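Local coordinates for putative signal transduction protein with CBS domains (Kribbella flavida, PDB 4NOC), which is of unknown function but, as a protein built on a pair of CBS domains, probably senses a small ligand such as a nucleotide in signal transduction, at residues E11-V16 and I135-A140; H47-A52 and A100-V105. One frame throughout, in Å; residues are numbered along the deposited sequence.

Contact 1: residues E11-V16 and I135-A140; sequences EQFPVV and IGAITA. With SO4 (sulfate ion), chain G.
Phe13 holds its CG at an unusual first torsion (chi1 -140°, short of the fully anti position), which swings CG toward strand 133-139, where the ring comes up against Ala137 CB; on Thr139 a chi1 of 61° puts OG1 between the backbone N and the carbonyl carbon and CG2 anti to the carbonyl carbon, the branch that touches Phe13. The contact belongs to the paired-CBS fold: the segment leading into strand 15-17 of the first CBS domain lies against strand 133-139 of the second. The ring meets Ala137 CB obliquely, with CD1 at 3.8 Å, and further along the rim Phe13 CE1 comes within 3.8 Å of Thr139 CG2, the two side chains crossing at about a right angle. Ile38 of strand 36-40 packs against both Phe13 and Ala137. Beside this apolar patch, Glu11 and Ala137 form a single antiparallel hydrogen-bonded bridge. Glu11 N donates to Ala137 O at 2.8 Å in a nearly straight bond (170° at the hydrogen), and Ala137 N returns one of 2.8 Å to Glu11 O. The neighbouring Gly136 CA sits 3.2 Å from Glu11 O; a CB there would run into Glu11 O, and the positive phi would also press it against the carbonyl O of Ile135. The polar ends turn to other partners: Glu11 OE1 makes a salt bridge with Arg33 of the second subunit, while Thr139 OG1 is the N-cap of helix 140-147, accepting from Arg142 N. A sulfate, probably from the crystallisation liquor, sits by Gln12 and Ile135, beside the backbone of Phe13. Its O1 accepts a hydrogen bond of 2.6 Å from Phe13 N, and its O4 lies 3.6 Å from Val15 CG2.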
# COMPACT_ATOMS: atom_id res chain seq x y z
N GLU A 11 11.49 -2.57 9.88
CA GLU A 11 12.30 -3.23 8.87
C GLU A 11 12.96 -2.19 7.98
O GLU A 11 12.47 -1.06 7.88
CB GLU A 11 11.44 -4.18 8.05
CG GLU A 11 10.94 -5.34 8.88
CD GLU A 11 9.91 -6.15 8.17
OE1 GLU A 11 9.02 -5.53 7.55
OE2 GLU A 11 9.99 -7.40 8.22
N GLN A 12 14.06 -2.56 7.35
CA GLN A 12 14.78 -1.67 6.46
C GLN A 12 13.89 -1.32 5.29
O GLN A 12 13.23 -2.21 4.75
CB GLN A 12 16.04 -2.35 5.94
CG GLN A 12 17.12 -2.52 6.99
CD GLN A 12 18.09 -1.36 7.01
OE1 GLN A 12 17.68 -0.20 7.03
NE2 GLN A 12 19.39 -1.67 7.00
N PHE A 13 13.87 -0.05 4.90
CA PHE A 13 12.98 0.43 3.84
C PHE A 13 13.76 1.46 3.03
O PHE A 13 14.40 2.33 3.60
CB PHE A 13 11.77 1.10 4.49
CG PHE A 13 10.46 0.83 3.81
CD1 PHE A 13 9.69 -0.27 4.18
CD2 PHE A 13 9.95 1.70 2.85
CE1 PHE A 13 8.47 -0.52 3.58
CE2 PHE A 13 8.73 1.46 2.24
CZ PHE A 13 7.98 0.35 2.61
N PRO A 14 13.74 1.36 1.69
CA PRO A 14 14.57 2.34 0.97
C PRO A 14 14.04 3.77 1.04
O PRO A 14 12.82 4.05 1.05
CB PRO A 14 14.58 1.82 -0.47
CG PRO A 14 13.49 0.84 -0.55
CD PRO A 14 13.20 0.32 0.81
N VAL A 15 15.00 4.67 1.10
CA VAL A 15 14.77 6.08 1.34
C VAL A 15 15.38 6.84 0.17
O VAL A 15 16.41 6.42 -0.37
CB VAL A 15 15.46 6.47 2.67
CG1 VAL A 15 15.72 7.94 2.77
CG2 VAL A 15 14.64 5.96 3.87
N VAL A 16 14.73 7.92 -0.27
CA VAL A 16 15.33 8.81 -1.26
C VAL A 16 15.16 10.27 -0.86
O VAL A 16 14.20 10.62 -0.15
CB VAL A 16 14.71 8.65 -2.68
CG1 VAL A 16 15.04 7.29 -3.28
CG2 VAL A 16 13.20 8.91 -2.65
N ILE A 135 15.53 4.65 11.19
CA ILE A 135 16.15 3.34 11.28
C ILE A 135 15.36 2.26 10.53
O ILE A 135 15.83 1.12 10.41
CB ILE A 135 16.37 2.91 12.75
CG1 ILE A 135 15.06 2.90 13.52
CG2 ILE A 135 17.37 3.85 13.43
CD1 ILE A 135 15.20 2.38 14.94
N GLY A 136 14.19 2.62 10.01
CA GLY A 136 13.38 1.67 9.25
C GLY A 136 11.91 2.07 9.22
O GLY A 136 11.56 3.22 9.55
N ALA A 137 11.04 1.13 8.84
CA ALA A 137 9.61 1.39 8.78
C ALA A 137 8.81 0.19 9.27
O ALA A 137 9.34 -0.93 9.35
CB ALA A 137 9.18 1.77 7.37
N ILE A 138 7.55 0.43 9.63
CA ILE A 138 6.63 -0.62 10.03
C ILE A 138 5.37 -0.50 9.18
O ILE A 138 4.61 0.47 9.33
CB ILE A 138 6.23 -0.49 11.50
CG1 ILE A 138 7.46 -0.49 12.40
CG2 ILE A 138 5.29 -1.63 11.92
CD1 ILE A 138 7.15 -0.06 13.80
N THR A 139 5.16 -1.46 8.28
CA THR A 139 3.96 -1.43 7.44
C THR A 139 2.79 -2.02 8.21
O THR A 139 2.97 -2.68 9.23
CB THR A 139 4.13 -2.29 6.20
OG1 THR A 139 4.35 -3.64 6.62
CG2 THR A 139 5.32 -1.80 5.38
N ALA A 140 1.59 -1.80 7.68
CA ALA A 140 0.39 -2.38 8.24
C ALA A 140 0.52 -3.92 8.30
O ALA A 140 0.18 -4.52 9.31
CB ALA A 140 -0.86 -1.96 7.41
S SO4 G . 15.93 2.62 6.62
O1 SO4 G . 15.24 1.34 6.60
O2 SO4 G . 16.74 2.74 7.83
O3 SO4 G . 16.79 2.73 5.45
O4 SO4 G . 14.90 3.66 6.60

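Contact 2: residues H47-A52 and A100-V105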
# COMPACT_ATOMS: atom_id res chain seq x y z
N HIS A 47 9.65 12.99 5.50
CA HIS A 47 8.93 14.06 4.83
C HIS A 47 7.61 13.48 4.33
O HIS A 47 6.52 13.93 4.71
CB HIS A 47 9.81 14.64 3.71
CG HIS A 47 9.18 15.74 2.91
ND1 HIS A 47 8.41 15.49 1.79
CD2 HIS A 47 9.26 17.09 3.01
CE1 HIS A 47 8.02 16.64 1.26
NE2 HIS A 47 8.52 17.62 1.99
N SER A 48 7.72 12.41 3.54
CA SER A 48 6.56 11.86 2.89
C SER A 48 6.84 10.45 2.39
O SER A 48 7.97 9.95 2.49
CB SER A 48 6.19 12.76 1.70
OG SER A 48 4.81 12.68 1.42
N VAL A 49 5.82 9.80 1.86
CA VAL A 49 5.98 8.52 1.18
C VAL A 49 5.70 8.79 -0.29
O VAL A 49 4.81 9.59 -0.59
CB VAL A 49 4.97 7.48 1.69
CG1 VAL A 49 5.13 6.15 0.94
CG2 VAL A 49 5.15 7.26 3.17
N LEU A 50 6.46 8.15 -1.18
CA LEU A 50 6.18 8.21 -2.61
C LEU A 50 5.68 6.85 -3.08
O LEU A 50 6.48 5.93 -3.34
CB LEU A 50 7.43 8.62 -3.42
CG LEU A 50 7.28 8.53 -4.95
CD1 LEU A 50 6.14 9.41 -5.44
CD2 LEU A 50 8.58 8.87 -5.69
N PRO A 51 4.36 6.69 -3.18
CA PRO A 51 3.81 5.41 -3.66
C PRO A 51 4.03 5.23 -5.17
O PRO A 51 3.99 6.22 -5.90
CB PRO A 51 2.31 5.52 -3.35
CG PRO A 51 2.04 7.00 -3.19
CD PRO A 51 3.32 7.66 -2.77
N ALA A 52 4.29 4.00 -5.61
CA ALA A 52 4.42 3.73 -7.05
C ALA A 52 3.21 4.25 -7.82
O ALA A 52 3.36 4.78 -8.92
CB ALA A 52 4.59 2.24 -7.30
N ALA A 100 1.06 13.22 1.33
CA ALA A 100 0.65 12.50 2.52
C ALA A 100 1.64 12.75 3.64
O ALA A 100 2.85 12.76 3.42
CB ALA A 100 0.57 11.00 2.23
N GLU A 101 1.11 12.99 4.84
CA GLU A 101 1.93 13.01 6.04
C GLU A 101 2.46 11.61 6.25
O GLU A 101 1.82 10.63 5.85
CB GLU A 101 1.09 13.42 7.26
CG GLU A 101 0.79 14.91 7.36
CD GLU A 101 1.97 15.72 7.88
OE1 GLU A 101 1.87 16.96 7.90
OE2 GLU A 101 2.98 15.11 8.28
N LEU A 102 3.63 11.51 6.86
CA LEU A 102 4.20 10.21 7.16
C LEU A 102 4.34 10.15 8.65
O LEU A 102 5.22 10.79 9.22
CB LEU A 102 5.56 10.07 6.48
CG LEU A 102 6.44 8.89 6.89
CD1 LEU A 102 5.72 7.57 6.65
CD2 LEU A 102 7.78 8.94 6.14
N PRO A 103 3.46 9.40 9.32
CA PRO A 103 3.58 9.38 10.77
C PRO A 103 4.87 8.67 11.13
O PRO A 103 5.25 7.71 10.46
CB PRO A 103 2.37 8.54 11.23
CG PRO A 103 1.46 8.42 9.99
CD PRO A 103 2.40 8.49 8.82
N VAL A 104 5.54 9.16 12.17
CA VAL A 104 6.84 8.65 12.60
C VAL A 104 6.70 8.31 14.08
O VAL A 104 6.41 9.21 14.88
CB VAL A 104 7.91 9.76 12.51
CG1 VAL A 104 9.25 9.25 13.03
CG2 VAL A 104 8.04 10.29 11.08
N VAL A 105 6.92 7.05 14.43
CA VAL A 105 6.82 6.62 15.83
C VAL A 105 8.20 6.61 16.50
O VAL A 105 9.21 6.36 15.84
CB VAL A 105 6.14 5.21 15.96
CG1 VAL A 105 4.77 5.22 15.27
CG2 VAL A 105 7.01 4.11 15.36
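Ser48 reaches Ala100 with its hydroxyl and Val49 meets Leu102 methyl to methyl. The serine holds OG roughly anti to the backbone N (chi1 -153°), and the hydroxyl donates to Ala100 O at 2.8 Å. It arrives in the carbonyl plane on a lone pair, with a C=O...OG angle of 145°, so the buried OG is satisfied by a backbone acceptor of the other segment. Replacing Ser48 by an alanine would remove this donor and would probably leave Ala100 O without its hydroxyl mate and the loop at Ala100 less firmly tied to the strand. Strand 46-51, an edge strand of the first CBS domain's three-stranded sheet, counted within this chain, carries a classic beta bulge, in which His47 and Ser48 together sit opposite Val39; the partner segment runs into strand 104-106 of the second domain, and the contact thus lies at the interface of the CBS pair. Leu102 sets out toward the 47-52 segment: CG is anti to the backbone N (chi1 169°), and from there the two methyls divide the work. CD1 lies 3.5 Å from Val49 CG2, and that valine branch is the one anti to its carbonyl carbon; the two side chains cross at about a right angle. Leu125 of strand 125-130 packs on both. The other methyl, Leu102 CD2, rests 3.8 Å from Ser48 O.

Overall arrangement
Contacts 1 and 2 are two halves of one interface between the CBS domains, related by an approximate exchange of roles: in each, the segment entering the first strand of one domain's sheet lies against the last strand of the other's. Phe13 on Ala137 in contact 1 thus corresponds to Leu102 on Val49 in contact 2, although the backbone bridge of contact 1 gives way to a serine hydroxyl in contact 2. Their centres are 10 Å apart and their nearest atoms about 4 Å, without touching. Contact 2 is nested within the chain loop closed by contact 1. The sulfate belongs to contact 1, and Ala52 and Ala140 of opposite subunits meet across the dimer.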